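Local coordinates for protein fusion DH (PDB 6K97) that is an engineered fusion of the halves of a split polyketide synthase dehydratase domain, which probably removes water from a beta-hydroxyacyl intermediate in cremimycin biosynthesis, at residues His59-Asp64 against Ser241-Glu246; Asp87-Asp92 against Gly124-Thr129; Ala308-Ala311 against Ala315-Ser318. All coordinates share one frame; numbering follows the deposited sequence.

Contact 1. Residues His59-Asp64 against Ser241-Glu246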
ATOM      1  N   HIS A  59       4.525 -21.280  -6.560  1.00 57.45           N
ATOM      2  CA  HIS A  59       4.318 -21.920  -5.254  1.00 56.86           C
ATOM      3  C   HIS A  59       3.699 -23.295  -5.432  1.00 53.89           C
ATOM      4  O   HIS A  59       2.602 -23.551  -4.951  1.00 50.14           O
ATOM      5  CB  HIS A  59       3.412 -21.072  -4.335  1.00 53.84           C
ATOM      6  CG  HIS A  59       4.080 -19.874  -3.737  1.00 56.11           C
ATOM      7  ND1 HIS A  59       3.751 -18.582  -4.099  1.00 61.10           N
ATOM      8  CD2 HIS A  59       5.037 -19.762  -2.782  1.00 56.12           C
ATOM      9  CE1 HIS A  59       4.484 -17.727  -3.402  1.00 61.42           C
ATOM     10  NE2 HIS A  59       5.269 -18.420  -2.591  1.00 59.42           N
ATOM     11  N   PRO A  60       4.421 -24.208  -6.089  1.00 55.41           N
ATOM     12  CA  PRO A  60       3.770 -25.484  -6.427  1.00 57.48           C
ATOM     13  C   PRO A  60       3.338 -26.321  -5.220  1.00 53.37           C
ATOM     14  O   PRO A  60       2.439 -27.141  -5.337  1.00 58.38           O
ATOM     15  CB  PRO A  60       4.834 -26.230  -7.262  1.00 57.16           C
ATOM     16  CG  PRO A  60       5.916 -25.239  -7.542  1.00 53.09           C
ATOM     17  CD  PRO A  60       5.833 -24.168  -6.511  1.00 54.62           C
ATOM     18  N   TRP A  61       3.946 -26.111  -4.068  1.00 50.04           N
ATOM     19  CA  TRP A  61       3.460 -26.781  -2.853  1.00 48.89           C
ATOM     20  C   TRP A  61       1.964 -26.559  -2.572  1.00 47.27           C
ATOM     21  O   TRP A  61       1.285 -27.477  -2.071  1.00 46.82           O
ATOM     22  CB  TRP A  61       4.259 -26.378  -1.632  1.00 44.73           C
ATOM     23  CG  TRP A  61       4.194 -24.957  -1.291  1.00 44.17           C
ATOM     24  CD1 TRP A  61       4.826 -23.933  -1.934  1.00 48.04           C
ATOM     25  CD2 TRP A  61       3.519 -24.373  -0.182  1.00 43.70           C
ATOM     26  NE1 TRP A  61       4.589 -22.742  -1.281  1.00 48.86           N
ATOM     27  CE2 TRP A  61       3.775 -22.979  -0.216  1.00 43.52           C
ATOM     28  CE3 TRP A  61       2.727 -24.886   0.833  1.00 45.81           C
ATOM     29  CZ2 TRP A  61       3.242 -22.097   0.687  1.00 44.03           C
ATOM     30  CZ3 TRP A  61       2.209 -24.002   1.772  1.00 47.72           C
ATOM     31  CH2 TRP A  61       2.459 -22.622   1.687  1.00 47.15           C
ATOM     32  N   LEU A  62       1.448 -25.378  -2.923  1.00 40.71           N
ATOM     33  CA  LEU A  62       0.037 -25.104  -2.698  1.00 41.24           C
ATOM     34  C   LEU A  62      -0.875 -26.024  -3.533  1.00 42.12           C
ATOM     35  O   LEU A  62      -2.039 -26.216  -3.197  1.00 43.14           O
ATOM     36  CB  LEU A  62      -0.286 -23.614  -2.925  1.00 39.43           C
ATOM     37  CG  LEU A  62       0.393 -22.742  -1.892  1.00 37.87           C
ATOM     38  CD1 LEU A  62       0.182 -21.255  -2.151  1.00 39.07           C
ATOM     39  CD2 LEU A  62      -0.100 -23.091  -0.515  1.00 40.74           C
ATOM     40  N   ALA A  63      -0.357 -26.587  -4.610  1.00 42.85           N
ATOM     41  CA  ALA A  63      -1.140 -27.552  -5.400  1.00 43.94           C
ATOM     42  C   ALA A  63      -1.492 -28.758  -4.562  1.00 42.11           C
ATOM     43  O   ALA A  63      -2.477 -29.385  -4.823  1.00 41.89           O
ATOM     44  CB  ALA A  63      -0.397 -27.991  -6.669  1.00 42.60           C
ATOM     45  N   ASP A  64      -0.727 -29.060  -3.519  1.00 41.89           N
ATOM     46  CA  ASP A  64      -1.065 -30.230  -2.683  1.00 41.44           C
ATOM     47  C   ASP A  64      -2.240 -29.987  -1.705  1.00 40.35           C
ATOM     48  O   ASP A  64      -2.567 -30.898  -0.909  1.00 39.11           O
ATOM     49  CB  ASP A  64       0.167 -30.730  -1.914  1.00 42.89           C
ATOM     50  CG  ASP A  64       1.221 -31.345  -2.820  1.00 45.80           C
ATOM     51  OD1 ASP A  64       0.859 -31.667  -3.970  1.00 47.28           O
ATOM     52  OD2 ASP A  64       2.419 -31.471  -2.386  1.00 46.15           O
ATOM     53  N   SER A 241      10.124 -29.611  -1.384  1.00 99.73           N
ATOM     54  CA  SER A 241       9.129 -29.063  -2.305  1.00 98.83           C
ATOM     55  C   SER A 241       8.335 -27.837  -1.811  1.00 98.83           C
ATOM     56  O   SER A 241       7.436 -27.385  -2.527  1.00 96.92           O
ATOM     57  CB  SER A 241       8.179 -30.185  -2.751  1.00 95.74           C
ATOM     58  OG  SER A 241       8.803 -31.024  -3.711  1.00 94.97           O
ATOM     59  N   SER A 242       8.635 -27.304  -0.616  1.00 88.54           N
ATOM     60  CA  SER A 242       8.106 -25.960  -0.213  1.00 78.50           C
ATOM     61  C   SER A 242       9.248 -25.026   0.173  1.00 72.30           C
ATOM     62  O   SER A 242      10.383 -25.476   0.196  1.00 81.89           O
ATOM     63  CB  SER A 242       7.023 -26.049   0.906  1.00 74.87           C
ATOM     64  OG  SER A 242       7.091 -27.240   1.682  1.00 82.91           O
ATOM     65  N   PRO A 243       8.956 -23.725   0.435  1.00 57.54           N
ATOM     66  CA  PRO A 243       9.882 -22.968   1.200  1.00 55.54           C
ATOM     67  C   PRO A 243       9.978 -23.641   2.549  1.00 47.51           C
ATOM     68  O   PRO A 243       9.026 -24.280   3.003  1.00 46.93           O
ATOM     69  CB  PRO A 243       9.211 -21.583   1.336  1.00 57.84           C
ATOM     70  CG  PRO A 243       8.197 -21.555   0.257  1.00 54.28           C
ATOM     71  CD  PRO A 243       7.713 -22.969   0.262  1.00 58.60           C
ATOM     72  N   LYS A 244      11.135 -23.530   3.169  1.00 44.51           N
ATOM     73  CA  LYS A 244      11.367 -24.172   4.446  1.00 41.91           C
ATOM     74  C   LYS A 244      10.521 -23.589   5.579  1.00 37.54           C
ATOM     75  O   LYS A 244      10.224 -22.383   5.614  1.00 35.96           O
ATOM     76  CB  LYS A 244      12.833 -24.066   4.771  1.00 47.42           C
ATOM     77  CG  LYS A 244      13.749 -24.592   3.689  1.00 53.42           C
ATOM     78  CD  LYS A 244      13.345 -26.016   3.391  1.00 59.31           C
ATOM     79  CE  LYS A 244      14.516 -26.807   2.830  1.00 68.40           C
ATOM     80  NZ  LYS A 244      14.088 -28.212   2.577  1.00 75.86           N
ATOM     81  N   PRO A 245      10.134 -24.436   6.537  1.00 38.16           N
ATOM     82  CA  PRO A 245       9.331 -23.960   7.698  1.00 34.86           C
ATOM     83  C   PRO A 245      10.019 -22.862   8.525  1.00 33.45           C
ATOM     84  O   PRO A 245       9.355 -21.918   9.035  1.00 33.06           O
ATOM     85  CB  PRO A 245       9.093 -25.230   8.517  1.00 36.80           C
ATOM     86  CG  PRO A 245      10.106 -26.236   8.031  1.00 39.45           C
ATOM     87  CD  PRO A 245      10.435 -25.880   6.610  1.00 39.21           C
ATOM     88  N   GLU A 246      11.340 -22.885   8.538  1.00 33.16           N
ATOM     89  CA  GLU A 246      12.125 -21.816   9.161  1.00 33.74           C
ATOM     90  C   GLU A 246      11.858 -20.420   8.553  1.00 33.65           C
ATOM     91  O   GLU A 246      12.141 -19.364   9.183  1.00 36.70           O
ATOM     92  CB  GLU A 246      13.632 -22.177   9.110  1.00 34.57           C
ATOM     93  CG  GLU A 246      14.015 -23.408   9.944  1.00 34.41           C
ATOM     94  CD  GLU A 246      13.683 -24.754   9.293  1.00 35.00           C
ATOM     95  OE1 GLU A 246      13.068 -24.783   8.197  1.00 38.80           O
ATOM     96  OE2 GLU A 246      13.919 -25.804   9.893  1.00 34.05           O
TER
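Trp-61 lays one face of its indole against Ser-242 and Pro-243, and the pyrrolidine of Pro-243 crosses the indole side chain at about a right angle. The two contacts divide the pyrrole part of the ring between them. CD of Pro-243 sits 3.8 Å from the five-membered-ring centroid of Trp-61, 26° off the normal, with the indole NE1 as its nearest ring atom. CB of Ser-242 is 4.1 Å from the same Trp-61 centroid and 25° off the normal, a second CH-pi contact. Both approach from the same side, while CD2 of Leu-62 lies 3.3 Å above the opposite face. With CG of Trp-61 between its backbone N and carbonyl carbon (chi1 62°), the indole is turned so that this face meets Ser-242 and Pro-243. CB of Trp-61 is 3.5 Å from the carbonyl O of Ser-241. In this double-hotdog construct, 59-64 belongs to the first half and 241-246 to the second, so the contact crosses between parts of an engineered fusion. His-251 meets the indole edge-to-face and makes a weak bond with Ser-242 OG. From 59-64, Asp-64 OD2 accepts from the backbone N of Thr-216, a second link between the halves. Replacing Trp-61 by an alanine would probably leave Ser-242 and Pro-243 without the aromatic face they rest on and deprive His-251 of its ring partner.

Contact 2. Residues Asp87-Asp92 against Gly124-Thr129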
ATOM      1  N   ASP A  87       3.050  -9.509  13.636  1.00 33.33           N
ATOM      2  CA  ASP A  87       4.400  -9.320  13.944  1.00 37.12           C
ATOM      3  C   ASP A  87       4.872  -7.888  13.547  1.00 38.40           C
ATOM      4  O   ASP A  87       5.411  -7.168  14.369  1.00 36.39           O
ATOM      5  CB  ASP A  87       5.202 -10.403  13.257  1.00 41.63           C
ATOM      6  CG  ASP A  87       6.687 -10.302  13.530  1.00 47.78           C
ATOM      7  OD1 ASP A  87       7.051 -10.024  14.655  1.00 51.15           O
ATOM      8  OD2 ASP A  87       7.495 -10.486  12.597  1.00 56.18           O
ATOM      9  N   ILE A  88       4.595  -7.436  12.337  1.00 37.48           N
ATOM     10  CA  ILE A  88       5.115  -6.142  11.945  1.00 38.87           C
ATOM     11  C   ILE A  88       4.463  -5.007  12.719  1.00 39.30           C
ATOM     12  O   ILE A  88       5.113  -3.997  13.039  1.00 41.65           O
ATOM     13  CB  ILE A  88       4.944  -5.943  10.448  1.00 41.86           C
ATOM     14  CG1 ILE A  88       5.733  -7.020   9.665  1.00 44.01           C
ATOM     15  CG2 ILE A  88       5.386  -4.570  10.025  1.00 41.23           C
ATOM     16  CD1 ILE A  88       7.213  -7.017   9.945  1.00 45.41           C
ATOM     17  N   ALA A  89       3.197  -5.170  13.060  1.00 39.06           N
ATOM     18  CA  ALA A  89       2.438  -4.151  13.814  1.00 39.38           C
ATOM     19  C   ALA A  89       2.537  -4.253  15.330  1.00 38.19           C
ATOM     20  O   ALA A  89       1.801  -3.573  16.013  1.00 41.32           O
ATOM     21  CB  ALA A  89       0.980  -4.221  13.429  1.00 39.18           C
ATOM     22  N   GLY A  90       3.378  -5.122  15.879  1.00 36.13           N
ATOM     23  CA  GLY A  90       3.510  -5.169  17.345  1.00 36.27           C
ATOM     24  C   GLY A  90       2.331  -5.793  18.115  1.00 37.18           C
ATOM     25  O   GLY A  90       2.191  -5.551  19.325  1.00 37.58           O
ATOM     26  N   CYS A  91       1.532  -6.658  17.489  1.00 35.30           N
ATOM     27  CA  CYS A  91       0.439  -7.324  18.244  1.00 37.74           C
ATOM     28  C   CYS A  91       0.748  -8.769  18.619  1.00 36.04           C
ATOM     29  O   CYS A  91       1.282  -9.526  17.830  1.00 35.87           O
ATOM     30  CB  CYS A  91      -0.876  -7.284  17.464  1.00 39.38           C
ATOM     31  SG  CYS A  91      -1.446  -5.658  16.989  1.00 37.75           S
ATOM     32  N   ASP A  92       0.338  -9.173  19.807  1.00 40.93           N
ATOM     33  CA  ASP A  92       0.678 -10.521  20.353  1.00 41.85           C
ATOM     34  C   ASP A  92      -0.200 -11.648  19.861  1.00 38.97           C
ATOM     35  O   ASP A  92       0.115 -12.815  20.035  1.00 41.06           O
ATOM     36  CB  ASP A  92       0.565 -10.497  21.886  1.00 44.74           C
ATOM     37  CG  ASP A  92       1.631  -9.606  22.559  1.00 48.10           C
ATOM     38  OD1 ASP A  92       2.732  -9.419  21.976  1.00 44.03           O
ATOM     39  OD2 ASP A  92       1.340  -9.120  23.683  1.00 52.25           O
ATOM     40  N   GLY A 124      -5.485  -1.016  21.833  1.00 48.41           N
ATOM     41  CA  GLY A 124      -4.422  -1.619  20.978  1.00 45.59           C
ATOM     42  C   GLY A 124      -4.881  -2.609  19.900  1.00 42.32           C
ATOM     43  O   GLY A 124      -4.072  -3.144  19.167  1.00 43.67           O
ATOM     44  N   ALA A 125      -6.180  -2.863  19.822  1.00 40.55           N
ATOM     45  CA  ALA A 125      -6.742  -3.755  18.818  1.00 38.01           C
ATOM     46  C   ALA A 125      -6.870  -3.030  17.476  1.00 37.17           C
ATOM     47  O   ALA A 125      -7.162  -1.841  17.424  1.00 34.53           O
ATOM     48  CB  ALA A 125      -8.100  -4.267  19.251  1.00 35.73           C
ATOM     49  N   ARG A 126      -6.690  -3.805  16.404  1.00 36.38           N
ATOM     50  CA  ARG A 126      -6.725  -3.321  15.033  1.00 36.11           C
ATOM     51  C   ARG A 126      -7.598  -4.223  14.171  1.00 33.97           C
ATOM     52  O   ARG A 126      -7.532  -5.405  14.294  1.00 33.25           O
ATOM     53  CB  ARG A 126      -5.326  -3.332  14.462  1.00 36.11           C
ATOM     54  CG  ARG A 126      -4.324  -2.425  15.181  1.00 36.66           C
ATOM     55  CD  ARG A 126      -2.918  -2.788  14.720  1.00 35.15           C
ATOM     56  NE  ARG A 126      -1.858  -1.950  15.272  1.00 35.33           N
ATOM     57  CZ  ARG A 126      -1.416  -0.838  14.711  1.00 35.51           C
ATOM     58  NH1 ARG A 126      -1.914  -0.397  13.564  1.00 38.71           N
ATOM     59  NH2 ARG A 126      -0.453  -0.194  15.261  1.00 35.18           N
ATOM     60  N   SER A 127      -8.369  -3.660  13.262  1.00 34.05           N
ATOM     61  CA  SER A 127      -9.057  -4.488  12.293  1.00 35.10           C
ATOM     62  C   SER A 127      -8.013  -5.061  11.297  1.00 34.21           C
ATOM     63  O   SER A 127      -6.933  -4.501  11.082  1.00 33.15           O
ATOM     64  CB  SER A 127     -10.035  -3.653  11.532  1.00 34.07           C
ATOM     65  OG  SER A 127      -9.279  -2.863  10.623  1.00 37.02           O
ATOM     66  N   LEU A 128      -8.350  -6.165  10.694  1.00 33.07           N
ATOM     67  CA  LEU A 128      -7.485  -6.815   9.718  1.00 34.52           C
ATOM     68  C   LEU A 128      -8.381  -7.389   8.600  1.00 33.52           C
ATOM     69  O   LEU A 128      -9.406  -7.950   8.903  1.00 32.97           O
ATOM     70  CB  LEU A 128      -6.676  -7.942  10.369  1.00 35.11           C
ATOM     71  CG  LEU A 128      -5.766  -8.729   9.428  1.00 38.64           C
ATOM     72  CD1 LEU A 128      -4.447  -9.087  10.079  1.00 41.43           C
ATOM     73  CD2 LEU A 128      -6.433  -9.983   8.893  1.00 37.72           C
ATOM     74  N   THR A 129      -7.966  -7.256   7.351  1.00 34.01           N
ATOM     75  CA  THR A 129      -8.648  -7.865   6.205  1.00 41.31           C
ATOM     76  C   THR A 129      -7.675  -8.435   5.179  1.00 36.03           C
ATOM     77  O   THR A 129      -6.619  -7.863   4.968  1.00 31.53           O
ATOM     78  CB  THR A 129      -9.473  -6.805   5.457  1.00 45.54           C
ATOM     79  OG1 THR A 129     -10.168  -6.040   6.431  1.00 56.08           O
ATOM     80  CG2 THR A 129     -10.450  -7.418   4.537  1.00 44.31           C
TER
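Cys-91 and Gly-124 bring the two backbones no closer than 8.0 Å between CA atoms, so side chains must span the gap between the end of helix 75-88 and the start of strand 126-134. The helix closes in a Schellman motif with Gly-90 at the C-prime position, where its positive phi of 73° suits glycine; Gly-90 N reaches Asp-87 O at 3.3 Å. This turn directs Ala-89 and Cys-91 to the strand, and Arg-126 reaches back. With its CG anti to the carbonyl carbon (chi1 -62°) and the chain extended from CG to NE, Arg-126 carries its guanidinium across to the helix end. CB of Ala-89 stands over one face of that group, 4.1 Å from NE of Arg-126. SG of Cys-91 comes instead at the edge, near the guanidinium plane, and is 3.9 Å from CD of Arg-126. SG of Cys-91 also lies 4.2 Å from Gly-124 O. Tyr-48 and Ile-148 touch Arg-126 too, in a surface contact of the first half where the end of helix 75-88 meets strands 48-55 and 141-149. The charge is anchored beyond the two segments, NH1 bonding to the carbonyl oxygens of Gly-46 and Gly-118. Ala-89 O is 4.1 Å from both NE and NH2 of Arg-126, too far for a hydrogen bond, so the contact itself is van der Waals packing, to which the carbonyl-rich helix end probably adds mild electrostatic attraction.

Contact 3. Residues Ala308-Ala311 against Ala315-Ser318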
ATOM      1  N   ALA A 308       0.770 -26.347  21.195  1.00 35.16           N
ATOM      2  CA  ALA A 308       1.854 -27.080  20.587  1.00 35.30           C
ATOM      3  C   ALA A 308       3.257 -26.664  21.006  1.00 36.06           C
ATOM      4  O   ALA A 308       3.580 -25.501  20.991  1.00 44.08           O
ATOM      5  CB  ALA A 308       1.725 -26.966  19.107  1.00 35.35           C
ATOM      6  N   VAL A 309       4.102 -27.632  21.285  1.00 34.86           N
ATOM      7  CA  VAL A 309       5.497 -27.401  21.576  1.00 34.96           C
ATOM      8  C   VAL A 309       6.317 -27.997  20.412  1.00 37.82           C
ATOM      9  O   VAL A 309       5.761 -28.709  19.567  1.00 37.69           O
ATOM     10  CB  VAL A 309       5.882 -28.048  22.935  1.00 35.89           C
ATOM     11  CG1 VAL A 309       4.959 -27.561  24.050  1.00 33.68           C
ATOM     12  CG2 VAL A 309       5.819 -29.582  22.856  1.00 34.79           C
ATOM     13  N   ASP A 310       7.600 -27.634  20.298  1.00 38.79           N
ATOM     14  CA  ASP A 310       8.458 -28.136  19.226  1.00 39.43           C
ATOM     15  C   ASP A 310       9.169 -29.365  19.765  1.00 44.04           C
ATOM     16  O   ASP A 310       8.900 -29.777  20.896  1.00 48.89           O
ATOM     17  CB  ASP A 310       9.446 -27.062  18.750  1.00 39.82           C
ATOM     18  CG  ASP A 310      10.439 -26.591  19.858  1.00 46.79           C
ATOM     19  OD1 ASP A 310      10.493 -27.192  20.976  1.00 47.02           O
ATOM     20  OD2 ASP A 310      11.151 -25.574  19.594  1.00 47.09           O
ATOM     21  N   ALA A 311      10.084 -29.949  18.996  1.00 45.11           N
ATOM     22  CA  ALA A 311      10.725 -31.228  19.380  1.00 48.30           C
ATOM     23  C   ALA A 311      11.576 -31.147  20.656  1.00 49.21           C
ATOM     24  O   ALA A 311      11.859 -32.173  21.257  1.00 51.61           O
ATOM     25  CB  ALA A 311      11.576 -31.781  18.230  1.00 47.75           C
ATOM     26  N   ALA A 315       7.386 -24.094  23.890  1.00 39.77           N
ATOM     27  CA  ALA A 315       6.044 -23.752  23.450  1.00 37.17           C
ATOM     28  C   ALA A 315       6.121 -22.973  22.115  1.00 39.02           C
ATOM     29  O   ALA A 315       6.894 -22.045  21.996  1.00 47.56           O
ATOM     30  CB  ALA A 315       5.388 -22.917  24.523  1.00 35.65           C
ATOM     31  N   VAL A 316       5.361 -23.352  21.108  1.00 36.66           N
ATOM     32  CA  VAL A 316       5.437 -22.685  19.817  1.00 36.31           C
ATOM     33  C   VAL A 316       4.161 -21.925  19.526  1.00 35.43           C
ATOM     34  O   VAL A 316       4.213 -20.739  19.199  1.00 39.47           O
ATOM     35  CB  VAL A 316       5.662 -23.681  18.677  1.00 37.60           C
ATOM     36  CG1 VAL A 316       5.464 -23.053  17.307  1.00 36.89           C
ATOM     37  CG2 VAL A 316       7.025 -24.284  18.790  1.00 39.24           C
ATOM     38  N   VAL A 317       3.019 -22.598  19.569  1.00 34.23           N
ATOM     39  CA  VAL A 317       1.779 -21.922  19.230  1.00 33.58           C
ATOM     40  C   VAL A 317       0.652 -22.481  19.997  1.00 32.45           C
ATOM     41  O   VAL A 317       0.635 -23.671  20.327  1.00 35.96           O
ATOM     42  CB  VAL A 317       1.494 -22.006  17.724  1.00 35.14           C
ATOM     43  CG1 VAL A 317       1.492 -23.419  17.256  1.00 35.45           C
ATOM     44  CG2 VAL A 317       0.184 -21.348  17.362  1.00 38.38           C
ATOM     45  N   SER A 318      -0.292 -21.618  20.314  1.00 33.21           N
ATOM     46  CA  SER A 318      -1.585 -22.059  20.833  1.00 35.79           C
ATOM     47  C   SER A 318      -2.745 -21.383  20.075  1.00 33.86           C
ATOM     48  O   SER A 318      -2.572 -20.275  19.537  1.00 35.52           O
ATOM     49  CB  SER A 318      -1.651 -21.798  22.346  1.00 37.84           C
ATOM     50  OG  SER A 318      -1.856 -20.457  22.624  1.00 38.13           O
TER
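Ala-308 is faced by both Val-316 and Val-317, a classic beta bulge, and both their N-H groups bond to its carbonyl. The Val-316 N bond is the shorter, 2.8 Å to Ala-308 O with an N-H...O angle of 165°, and it lies in the carbonyl plane. Val-317 N is 3.3 Å from the same Ala-308 oxygen, tilted slightly out of that plane. In return Ala-308 N donates to Val-317 O at 2.8 Å, nearly in line with the carbonyl though more bent at the hydrogen (133°). Ala-308 and Val-317 thus form an antiparallel hydrogen-bonded pair, whereas Val-309 pairs with Ala-315 in a non-hydrogen-bonded one, the register having slipped by one residue. Packing surrounds these bonds. CB of Ala-308 and CG1 of Val-317 meet 4.0 Å apart on the sheet face they share, with Val-294 of strand 291-298 against Ala-308. With CG1 anti to the backbone N (chi1 168°), Val-316 has CG2 anti to the carbonyl carbon, and that methyl lies 3.7 Å from CB of Asp-310. From Val-309, CG1 lies 4.0 Å from CA of Ala-315. The contact closes the hairpin of strands 303-309 and 315-327 in the second hotdog half, and Asp-310 OD1 bonds to Asn-314 N across the turn. The hairpin end is therefore held by one carbonyl serving two donors and by a carboxylate tied to the turn backbone, with small apolar side chains packed around them.

Overall arrangement
None of the three contacts touches another; by nearest atoms contacts 2 and 3 come closest, about 8 Å apart, with centres about 22 Å from each other. Contact 2 lies within the first half of the fusion, at a helix end and a strand start, and contact 3 within the second, at a hairpin end. Contact 1 crosses between the halves; its centre is about 26 Å from that of contact 2 and about 21 Å from that of contact 3. Along the chain, contact 2 is nested inside the loop that contact 1 closes, while contact 3 follows as a local hairpin. Contact 1 also lies nearest the chain centre, about 13 Å between centres.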